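Local structure of chitinase (Paenibacillus sp. FPU-7, 5GZT) at residues N313-T318 / R385-N390; T980-S985 / A1072-L1077; T1051-V1056 / Q1118-K1123. The protein probably catalyses the random endo-hydrolysis of beta-1,4-linked N-acetylglucosaminide bonds in chitin and chitodextrins. All coordinates share one frame; numbering follows the deposited sequence.

In the fold
From the N terminus, interaction 1 comes first. It closes a loop of 66 residues in the first family 18 unit, tying the short hairpin strand 315-318 to helix 382-398. Interactions 2 and 3 belong to the second family 18 unit and come much later, in series with it. Interaction 2 closes a loop of 86 residues and sets a loop after barrel strand 964-967 against strand 1074-1079 of the small antiparallel sheet. Interaction 3 closes one of 61 residues and joins helix 1052-1058 to the loop ahead of the C-terminal helix 1123-1133. The segments of interactions 2 and 3 alternate along the chain, so the two contacts cross. Their centres lie about 17 Å apart.

Interaction 1 of 3, residues N313-T318 / R385-N390; sequences NGKVVT and REVFAN
Val316 rests a methyl over one face of the Phe388 ring. The methyl is CG2, and it stands 4.1 Å from the centroid of the Phe388 ring, 26° off the normal. This is a CH-pi contact displaced from the middle of the ring. The nearest ring carbon is CE1 of Phe388, 3.8 Å from CG2 of Val316. In Phe388, CG is anti to the backbone N (chi1 -175°), which carries it toward Val316. The two side chains approach at a slant.

The same ring has the carbonyl O of Gly314 at its edge, near the ring plane. That oxygen is also 3.5 Å from CA of Phe388, a CA-H...O contact with an angle of 123° at the hydrogen. Gly314 and Asn313 both have positive phi. They make the two-residue turn that leads from strand 303-312 into strand 315-318.

A second side-chain pair lies beside the first. Val387 directs CB at the strand, and its CG1 is 3.6 Å from CG of Lys315. CE of Lys315 touches the same methyl, and the chains pass at a slant. Thus Lys315 uses its methylenes here.

Just past the segment, Ser391 OG accepts from Val316 N, so the strand is hydrogen-bonded to the same helix. Phe388 also packs on Leu432 of helix 425-447 and Ile311 of strand 303-312. Within the helix, Asn390 ND2 bonds to Glu386 OE2 at 2.7 Å, and that carboxylate forms a salt bridge with Lys439.

The contact joins the hairpin after barrel strand 303-312 to a helix of the first family 18 TIM barrel. No hydrogen bond joins the two segments. They are therefore held by dispersion and one weak CA-H...O approach, with the buried Phe388 and Val316 on the inner side and the lysine-valine pair near solvent.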
loop_
_atom_site.group_PDB
_atom_site.type_symbol
_atom_site.label_atom_id
_atom_site.label_comp_id
_atom_site.label_asym_id
_atom_site.label_seq_id
_atom_site.Cartn_x
_atom_site.Cartn_y
_atom_site.Cartn_z
ATOM N N ASN B 313 -0.555 -4.424 30.253
ATOM C CA ASN B 313 -0.877 -3.441 31.317
ATOM C C ASN B 313 -1.325 -2.152 30.652
ATOM O O ASN B 313 -0.761 -1.092 30.926
ATOM C CB ASN B 313 0.316 -3.123 32.255
ATOM C CG ASN B 313 0.892 -4.350 32.964
ATOM O OD1 ASN B 313 2.107 -4.433 33.155
ATOM N ND2 ASN B 313 0.039 -5.286 33.367
ATOM N N GLY B 314 -2.247 -2.289 29.695
ATOM C CA GLY B 314 -2.940 -1.179 29.052
ATOM C C GLY B 314 -2.088 -0.246 28.273
ATOM O O GLY B 314 -2.555 0.832 27.901
ATOM N N LYS B 315 -0.855 -0.659 28.008
ATOM C CA LYS B 315 0.083 0.073 27.183
ATOM C C LYS B 315 0.612 -0.776 25.987
ATOM O O LYS B 315 0.599 -2.004 25.969
ATOM C CB LYS B 315 1.274 0.513 28.014
ATOM C CG LYS B 315 0.919 1.373 29.223
ATOM C CD LYS B 315 1.855 1.045 30.378
ATOM C CE LYS B 315 1.642 1.949 31.578
ATOM N NZ LYS B 315 2.975 2.325 32.103
ATOM N N VAL B 316 1.163 -0.049 25.045
ATOM C CA VAL B 316 1.655 -0.577 23.813
ATOM C C VAL B 316 3.130 -0.969 23.913
ATOM O O VAL B 316 3.985 -0.101 24.084
ATOM C CB VAL B 316 1.495 0.446 22.656
ATOM C CG1 VAL B 316 2.043 -0.137 21.337
ATOM C CG2 VAL B 316 0.033 0.878 22.510
ATOM N N VAL B 317 3.396 -2.251 23.634
ATOM C CA VAL B 317 4.708 -2.894 23.776
ATOM C C VAL B 317 5.084 -3.697 22.546
ATOM O O VAL B 317 4.215 -4.073 21.769
ATOM C CB VAL B 317 4.682 -3.878 24.942
ATOM C CG1 VAL B 317 4.557 -3.129 26.300
ATOM C CG2 VAL B 317 3.556 -4.901 24.801
ATOM N N THR B 318 6.350 -3.982 22.364
ATOM C CA THR B 318 6.727 -4.890 21.307
ATOM C C THR B 318 6.113 -6.301 21.562
ATOM O O THR B 318 5.706 -6.647 22.699
ATOM C CB THR B 318 8.248 -4.978 21.145
ATOM O OG1 THR B 318 8.821 -5.353 22.379
ATOM C CG2 THR B 318 8.839 -3.721 20.706
ATOM N N ARG B 385 -8.122 4.677 28.268
ATOM C CA ARG B 385 -7.874 5.254 26.932
ATOM C C ARG B 385 -6.780 6.248 26.871
ATOM O O ARG B 385 -6.079 6.317 25.856
ATOM C CB ARG B 385 -9.150 5.850 26.369
ATOM C CG ARG B 385 -10.138 4.752 26.072
ATOM C CD ARG B 385 -11.264 5.250 25.201
ATOM N NE ARG B 385 -11.994 6.381 25.789
ATOM C CZ ARG B 385 -13.083 6.294 26.546
ATOM N NH1 ARG B 385 -13.610 5.121 26.911
ATOM N NH2 ARG B 385 -13.658 7.423 26.947
ATOM N N GLU B 386 -6.618 7.037 27.939
ATOM C CA GLU B 386 -5.519 8.007 28.004
ATOM C C GLU B 386 -4.153 7.312 28.130
ATOM O O GLU B 386 -3.194 7.702 27.527
ATOM C CB GLU B 386 -5.739 9.016 29.169
ATOM C CG GLU B 386 -4.639 10.059 29.384
ATOM C CD GLU B 386 -4.617 11.177 28.353
ATOM O OE1 GLU B 386 -5.637 11.413 27.665
ATOM O OE2 GLU B 386 -3.581 11.876 28.252
ATOM N N VAL B 387 -4.045 6.289 28.945
ATOM C CA VAL B 387 -2.742 5.619 29.073
ATOM C C VAL B 387 -2.363 4.993 27.679
ATOM O O VAL B 387 -1.252 5.218 27.106
ATOM C CB VAL B 387 -2.793 4.506 30.169
ATOM C CG1 VAL B 387 -1.426 3.857 30.325
ATOM C CG2 VAL B 387 -3.333 5.039 31.516
ATOM N N PHE B 388 -3.318 4.247 27.142
ATOM C CA PHE B 388 -3.158 3.595 25.854
ATOM C C PHE B 388 -2.669 4.538 24.777
ATOM O O PHE B 388 -1.526 4.375 24.227
ATOM C CB PHE B 388 -4.455 2.901 25.417
ATOM C CG PHE B 388 -4.277 2.121 24.136
ATOM C CD1 PHE B 388 -3.837 0.800 24.164
ATOM C CD2 PHE B 388 -4.446 2.746 22.892
ATOM C CE1 PHE B 388 -3.623 0.105 22.974
ATOM C CE2 PHE B 388 -4.231 2.040 21.703
ATOM C CZ PHE B 388 -3.814 0.719 21.755
ATOM N N ALA B 389 -3.477 5.572 24.517
ATOM C CA ALA B 389 -3.146 6.556 23.465
ATOM C C ALA B 389 -1.800 7.181 23.605
ATOM O O ALA B 389 -1.048 7.361 22.612
ATOM C CB ALA B 389 -4.208 7.615 23.388
ATOM N N ASN B 390 -1.456 7.513 24.854
ATOM C CA ASN B 390 -0.138 8.104 25.135
ATOM C C ASN B 390 0.941 7.077 24.846
ATOM O O ASN B 390 1.936 7.363 24.152
ATOM C CB ASN B 390 -0.070 8.631 26.599
ATOM C CG ASN B 390 -0.838 9.944 26.794
ATOM O OD1 ASN B 390 -0.763 10.857 25.969
ATOM N ND2 ASN B 390 -1.570 10.044 27.901
#

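Interaction 2 of 3, residues T980-S985 / A1072-L1077; sequences TAHQAS and AKAPYL
His982 and Ala1074 meet face-on in the middle of a fully buried contact. The apolar contacts come first. CB of Ala1074 lies over one face of the imidazole, 3.9 Å from the centroid of the His982 ring and 20° off its normal. Ala1072 brings its CB up obliquely beyond the CD2-NE2 rim, on the same side of the plane as Ala1074, 3.7 Å from CD2 of His982. CB of Ser985 fits against both alanines, 3.9 Å from CB of Ala1072 and 3.9 Å from CB of Ala1074.

The aromatic contact is with Tyr1076. Its CD1 lies in the plane of the imidazole at the edge, 3.9 Å from CE1 of His982. The two ring planes stand at 62°. The tyrosine ring also meets Phe1087.

The polar contacts go through one water. It is 2.7 Å from ND1 of His982 and donates to the carbonyl O of Pro1075 at 2.6 Å. NE2 of His982 is bonded to Asp1069 OD2. The other oxygen of Asp1069 accepts from the N of Ala1072, where Lys1073 and Ala1074 form a G1 beta bulge. Ser985 OG is bonded to the carbonyl O of Tyr987. An alanine in place of His982 would probably leave Asp1069 OD2 and the water each short of a partner and open a gap between Ala1072, Ala1074 and Tyr1076.

A buried imidazole, packed by alanine CB atoms, thus joins the loop after barrel strand 964-967 to the small antiparallel sheet, which is consistent with the alpha+beta insertion of family 18 chitinases. Both ring nitrogens are engaged, which fixes the rotation of the imidazole. The carboxylate at NE2 may polarise the ring.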
loop_
_atom_site.group_PDB
_atom_site.type_symbol
_atom_site.label_atom_id
_atom_site.label_comp_id
_atom_site.label_asym_id
_atom_site.label_seq_id
_atom_site.Cartn_x
_atom_site.Cartn_y
_atom_site.Cartn_z
ATOM N N THR B 980 29.669 -2.007 -1.144
ATOM C CA THR B 980 30.102 -3.273 -1.703
ATOM C C THR B 980 28.903 -3.948 -2.445
ATOM O O THR B 980 27.712 -3.652 -2.169
ATOM C CB THR B 980 30.627 -4.229 -0.631
ATOM O OG1 THR B 980 29.525 -4.662 0.191
ATOM C CG2 THR B 980 31.734 -3.549 0.190
ATOM N N ALA B 981 29.252 -4.905 -3.311
ATOM C CA ALA B 981 28.267 -5.631 -4.156
ATOM C C ALA B 981 28.984 -6.595 -5.101
ATOM O O ALA B 981 30.241 -6.681 -5.097
ATOM C CB ALA B 981 27.355 -4.651 -4.914
ATOM N N HIS B 982 28.191 -7.398 -5.850
ATOM C CA HIS B 982 28.786 -8.443 -6.674
ATOM C C HIS B 982 29.142 -7.813 -8.037
ATOM O O HIS B 982 28.264 -7.135 -8.678
ATOM C CB HIS B 982 27.798 -9.530 -6.895
ATOM C CG HIS B 982 27.367 -10.224 -5.642
ATOM N ND1 HIS B 982 28.237 -10.950 -4.854
ATOM C CD2 HIS B 982 26.133 -10.374 -5.092
ATOM C CE1 HIS B 982 27.573 -11.468 -3.840
ATOM N NE2 HIS B 982 26.292 -11.169 -3.982
ATOM N N GLN B 983 30.405 -7.955 -8.394
ATOM C CA GLN B 983 30.936 -7.395 -9.681
ATOM C C GLN B 983 30.597 -8.241 -10.915
ATOM O O GLN B 983 30.627 -7.707 -12.018
ATOM C CB GLN B 983 32.445 -7.153 -9.628
ATOM C CG GLN B 983 33.353 -8.391 -9.567
ATOM C CD GLN B 983 34.253 -8.607 -10.795
ATOM O OE1 GLN B 983 34.027 -8.030 -11.924
ATOM N NE2 GLN B 983 35.235 -9.484 -10.616
ATOM N N ALA B 984 30.234 -9.507 -10.711
ATOM C CA ALA B 984 30.062 -10.468 -11.774
ATOM C C ALA B 984 28.938 -11.488 -11.558
ATOM O O ALA B 984 28.934 -12.565 -12.175
ATOM C CB ALA B 984 31.361 -11.205 -11.958
ATOM N N SER B 985 27.954 -11.164 -10.720
ATOM C CA SER B 985 26.997 -12.208 -10.310
ATOM C C SER B 985 26.117 -12.686 -11.453
ATOM O O SER B 985 25.571 -11.857 -12.217
ATOM C CB SER B 985 26.097 -11.705 -9.191
ATOM O OG SER B 985 25.410 -10.534 -9.558
ATOM N N ALA B 1072 22.248 -14.853 -5.603
ATOM C CA ALA B 1072 23.097 -14.334 -6.724
ATOM C C ALA B 1072 23.896 -15.401 -7.440
ATOM O O ALA B 1072 24.327 -15.174 -8.570
ATOM C CB ALA B 1072 24.040 -13.243 -6.226
ATOM N N LYS B 1073 24.089 -16.549 -6.775
ATOM C CA LYS B 1073 25.027 -17.577 -7.151
ATOM C C LYS B 1073 26.426 -17.005 -7.360
ATOM O O LYS B 1073 27.093 -17.245 -8.363
ATOM C CB LYS B 1073 24.524 -18.354 -8.403
ATOM C CG LYS B 1073 23.127 -18.945 -8.273
ATOM C CD LYS B 1073 23.096 -19.973 -7.123
ATOM C CE LYS B 1073 21.688 -20.613 -6.883
ATOM N NZ LYS B 1073 21.969 -21.932 -6.248
ATOM N N ALA B 1074 26.871 -16.278 -6.369
ATOM C CA ALA B 1074 28.118 -15.563 -6.432
ATOM C C ALA B 1074 28.896 -15.739 -5.164
ATOM O O ALA B 1074 28.320 -15.548 -4.066
ATOM C CB ALA B 1074 27.850 -14.064 -6.650
ATOM N N PRO B 1075 30.209 -15.994 -5.295
ATOM C CA PRO B 1075 31.083 -15.993 -4.146
ATOM C C PRO B 1075 31.657 -14.624 -3.795
ATOM O O PRO B 1075 31.703 -13.673 -4.632
ATOM C CB PRO B 1075 32.201 -16.890 -4.600
ATOM C CG PRO B 1075 32.355 -16.488 -6.068
ATOM C CD PRO B 1075 30.964 -16.271 -6.536
ATOM N N TYR B 1076 32.072 -14.521 -2.528
ATOM C CA TYR B 1076 32.789 -13.379 -2.035
ATOM C C TYR B 1076 33.664 -13.783 -0.874
ATOM O O TYR B 1076 33.445 -14.816 -0.255
ATOM C CB TYR B 1076 31.901 -12.211 -1.641
ATOM C CG TYR B 1076 30.796 -12.446 -0.608
ATOM C CD1 TYR B 1076 29.635 -13.124 -0.936
ATOM C CD2 TYR B 1076 30.894 -11.945 0.685
ATOM C CE1 TYR B 1076 28.604 -13.304 0.005
ATOM C CE2 TYR B 1076 29.877 -12.106 1.617
ATOM C CZ TYR B 1076 28.733 -12.800 1.272
ATOM O OH TYR B 1076 27.739 -12.983 2.173
ATOM N N LEU B 1077 34.670 -12.962 -0.616
ATOM C CA LEU B 1077 35.637 -13.185 0.449
ATOM C C LEU B 1077 35.454 -12.025 1.404
ATOM O O LEU B 1077 35.231 -10.916 0.937
ATOM C CB LEU B 1077 37.066 -13.174 -0.086
ATOM C CG LEU B 1077 37.769 -14.460 -0.502
ATOM C CD1 LEU B 1077 36.897 -15.617 -0.867
ATOM C CD2 LEU B 1077 38.826 -14.199 -1.571
HETATM O O HOH W 1 30.623 -11.664 -5.851
#

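Interaction 3 of 3, residues T1051-V1056 / Q1118-K1123; sequences TYNDLV and QDISGK
Gln1118 and Thr1051 touch through carbon atoms at the start of the second segment. CG of Gln1118 is 3.8 Å from CG2 of Thr1051, and the two chains pass at a slant. The amide end of Gln1118 is tied down by OE1, which accepts from the N of Asp1115. The backbone O of Gln1118 serves the helix, accepting from Asn1053 N at 3.1 Å.

Asp1119 lies alongside the Tyr1052 ring and points the same way. Its OD1 is 3.4 Å from CD2 of Tyr1052, with the ring and carboxylate planes 74° apart. A water joins this oxygen to Asn1053. It donates to Asp1119 OD1 at 2.8 Å and to Asn1053 OD1 at 2.8 Å.

Ile1120 gives the straightest bond between the segments. Its N reaches OD1 of Asn1053 at 2.8 Å, with 169° at the hydrogen, in the carbonyl plane and on a lone pair. In Asn1053, CG is anti to the carbonyl carbon (chi1 -61°), which carries the amide carbon over to the Gln1118 carbonyl. Its ND2 donates to the carbonyl O of Ser1117. The amide is therefore gripped at both ends.

Ser1121 turns back on its own segment. Its N bonds to Asp1119 OD1 at 3.0 Å, completing an Asx turn. Ser1121 OG in turn accepts from Lys1123 N at 3.1 Å, an ST turn. Gly1122 takes the N-cap position, with the positive phi that suits glycine. Asp1119 OD2 accepts from Leu1124 N in the first turn of helix 1123-1133.

Two helix starts therefore meet here. Thr1051 and Asp1054 form a capping box on helix 1052-1058, and a type I turn from Asp1119 to Gly1122 introduces the C-terminal helix. That turn lies in the beta-to-alpha connection after the last strand, 1110-1114, of the second family 18 TIM barrel.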
loop_
_atom_site.group_PDB
_atom_site.type_symbol
_atom_site.label_atom_id
_atom_site.label_comp_id
_atom_site.label_asym_id
_atom_site.label_seq_id
_atom_site.Cartn_x
_atom_site.Cartn_y
_atom_site.Cartn_z
ATOM N N THR B 1051 44.115 -11.094 -9.816
ATOM C CA THR B 1051 43.683 -12.153 -10.652
ATOM C C THR B 1051 43.364 -13.342 -9.789
ATOM O O THR B 1051 43.741 -13.372 -8.583
ATOM C CB THR B 1051 44.828 -12.561 -11.550
ATOM O OG1 THR B 1051 45.942 -12.967 -10.758
ATOM C CG2 THR B 1051 45.266 -11.388 -12.412
ATOM N N TYR B 1052 42.702 -14.341 -10.357
ATOM C CA TYR B 1052 42.488 -15.566 -9.611
ATOM C C TYR B 1052 43.846 -16.105 -9.066
ATOM O O TYR B 1052 43.922 -16.556 -7.909
ATOM C CB TYR B 1052 41.774 -16.618 -10.411
ATOM C CG TYR B 1052 41.348 -17.836 -9.601
ATOM C CD1 TYR B 1052 40.222 -17.774 -8.773
ATOM C CD2 TYR B 1052 42.062 -19.058 -9.694
ATOM C CE1 TYR B 1052 39.809 -18.891 -8.035
ATOM C CE2 TYR B 1052 41.654 -20.177 -8.973
ATOM C CZ TYR B 1052 40.525 -20.085 -8.146
ATOM O OH TYR B 1052 40.086 -21.177 -7.447
ATOM N N ASN B 1053 44.914 -16.021 -9.847
ATOM C CA ASN B 1053 46.213 -16.477 -9.331
ATOM C C ASN B 1053 46.642 -15.684 -8.059
ATOM O O ASN B 1053 47.254 -16.219 -7.158
ATOM C CB ASN B 1053 47.320 -16.186 -10.322
ATOM C CG ASN B 1053 47.150 -16.853 -11.637
ATOM O OD1 ASN B 1053 46.913 -18.081 -11.763
ATOM N ND2 ASN B 1053 47.372 -16.056 -12.669
ATOM N N ASP B 1054 46.444 -14.366 -8.064
ATOM C CA ASP B 1054 46.682 -13.602 -6.885
ATOM C C ASP B 1054 45.788 -14.122 -5.743
ATOM O O ASP B 1054 46.259 -14.240 -4.589
ATOM C CB ASP B 1054 46.423 -12.120 -7.095
ATOM C CG ASP B 1054 47.359 -11.488 -8.115
ATOM O OD1 ASP B 1054 48.418 -12.065 -8.322
ATOM O OD2 ASP B 1054 47.006 -10.437 -8.723
ATOM N N LEU B 1055 44.522 -14.442 -6.044
ATOM C CA LEU B 1055 43.625 -14.888 -5.017
ATOM C C LEU B 1055 44.202 -16.131 -4.407
ATOM O O LEU B 1055 44.224 -16.255 -3.153
ATOM C CB LEU B 1055 42.187 -15.133 -5.494
ATOM C CG LEU B 1055 41.395 -13.944 -6.005
ATOM C CD1 LEU B 1055 39.969 -14.421 -6.282
ATOM C CD2 LEU B 1055 41.409 -12.821 -4.978
ATOM N N VAL B 1056 44.698 -17.007 -5.258
ATOM C CA VAL B 1056 45.208 -18.277 -4.805
ATOM C C VAL B 1056 46.420 -18.088 -3.884
ATOM O O VAL B 1056 46.433 -18.632 -2.813
ATOM C CB VAL B 1056 45.549 -19.226 -5.958
ATOM C CG1 VAL B 1056 46.418 -20.429 -5.497
ATOM C CG2 VAL B 1056 44.267 -19.737 -6.564
ATOM N N GLN B 1118 45.003 -15.615 -16.331
ATOM C CA GLN B 1118 44.725 -15.183 -14.966
ATOM C C GLN B 1118 44.479 -16.334 -13.998
ATOM O O GLN B 1118 44.255 -16.044 -12.826
ATOM C CB GLN B 1118 43.607 -14.135 -14.920
ATOM C CG GLN B 1118 43.959 -12.888 -15.693
ATOM C CD GLN B 1118 42.819 -11.898 -15.727
ATOM O OE1 GLN B 1118 41.628 -12.274 -15.858
ATOM N NE2 GLN B 1118 43.151 -10.632 -15.540
ATOM N N ASP B 1119 44.580 -17.593 -14.470
ATOM C CA ASP B 1119 44.350 -18.803 -13.692
ATOM C C ASP B 1119 45.193 -19.915 -14.273
ATOM O O ASP B 1119 44.710 -20.752 -15.089
ATOM C CB ASP B 1119 42.881 -19.272 -13.593
ATOM C CG ASP B 1119 42.780 -20.673 -12.940
ATOM O OD1 ASP B 1119 43.666 -20.939 -12.063
ATOM O OD2 ASP B 1119 41.900 -21.530 -13.311
ATOM N N ILE B 1120 46.446 -19.993 -13.781
ATOM C CA ILE B 1120 47.415 -20.997 -14.278
ATOM C C ILE B 1120 47.090 -22.425 -13.766
ATOM O O ILE B 1120 47.729 -23.388 -14.197
ATOM C CB ILE B 1120 48.891 -20.637 -13.977
ATOM C CG1 ILE B 1120 49.130 -20.464 -12.436
ATOM C CG2 ILE B 1120 49.272 -19.371 -14.727
ATOM C CD1 ILE B 1120 50.540 -20.778 -11.943
ATOM N N SER B 1121 46.028 -22.566 -12.968
ATOM C CA SER B 1121 45.557 -23.874 -12.531
ATOM C C SER B 1121 44.717 -24.605 -13.519
ATOM O O SER B 1121 44.566 -25.795 -13.391
ATOM C CB SER B 1121 44.784 -23.757 -11.201
ATOM O OG SER B 1121 43.422 -23.282 -11.348
ATOM N N GLY B 1122 44.096 -23.917 -14.498
ATOM C CA GLY B 1122 43.184 -24.603 -15.405
ATOM C C GLY B 1122 41.826 -24.936 -14.780
ATOM O O GLY B 1122 40.942 -25.438 -15.492
ATOM N N LYS B 1123 41.623 -24.595 -13.516
ATOM C CA LYS B 1123 40.397 -24.961 -12.842
ATOM C C LYS B 1123 39.189 -24.105 -13.249
ATOM O O LYS B 1123 38.106 -24.657 -13.318
ATOM C CB LYS B 1123 40.537 -24.875 -11.316
ATOM C CG LYS B 1123 41.507 -25.912 -10.724
ATOM C CD LYS B 1123 41.546 -25.844 -9.193
ATOM C CE LYS B 1123 42.461 -26.942 -8.657
ATOM N NZ LYS B 1123 42.036 -27.304 -7.278
HETATM O O HOH W 2 45.530 -19.938 -10.187
#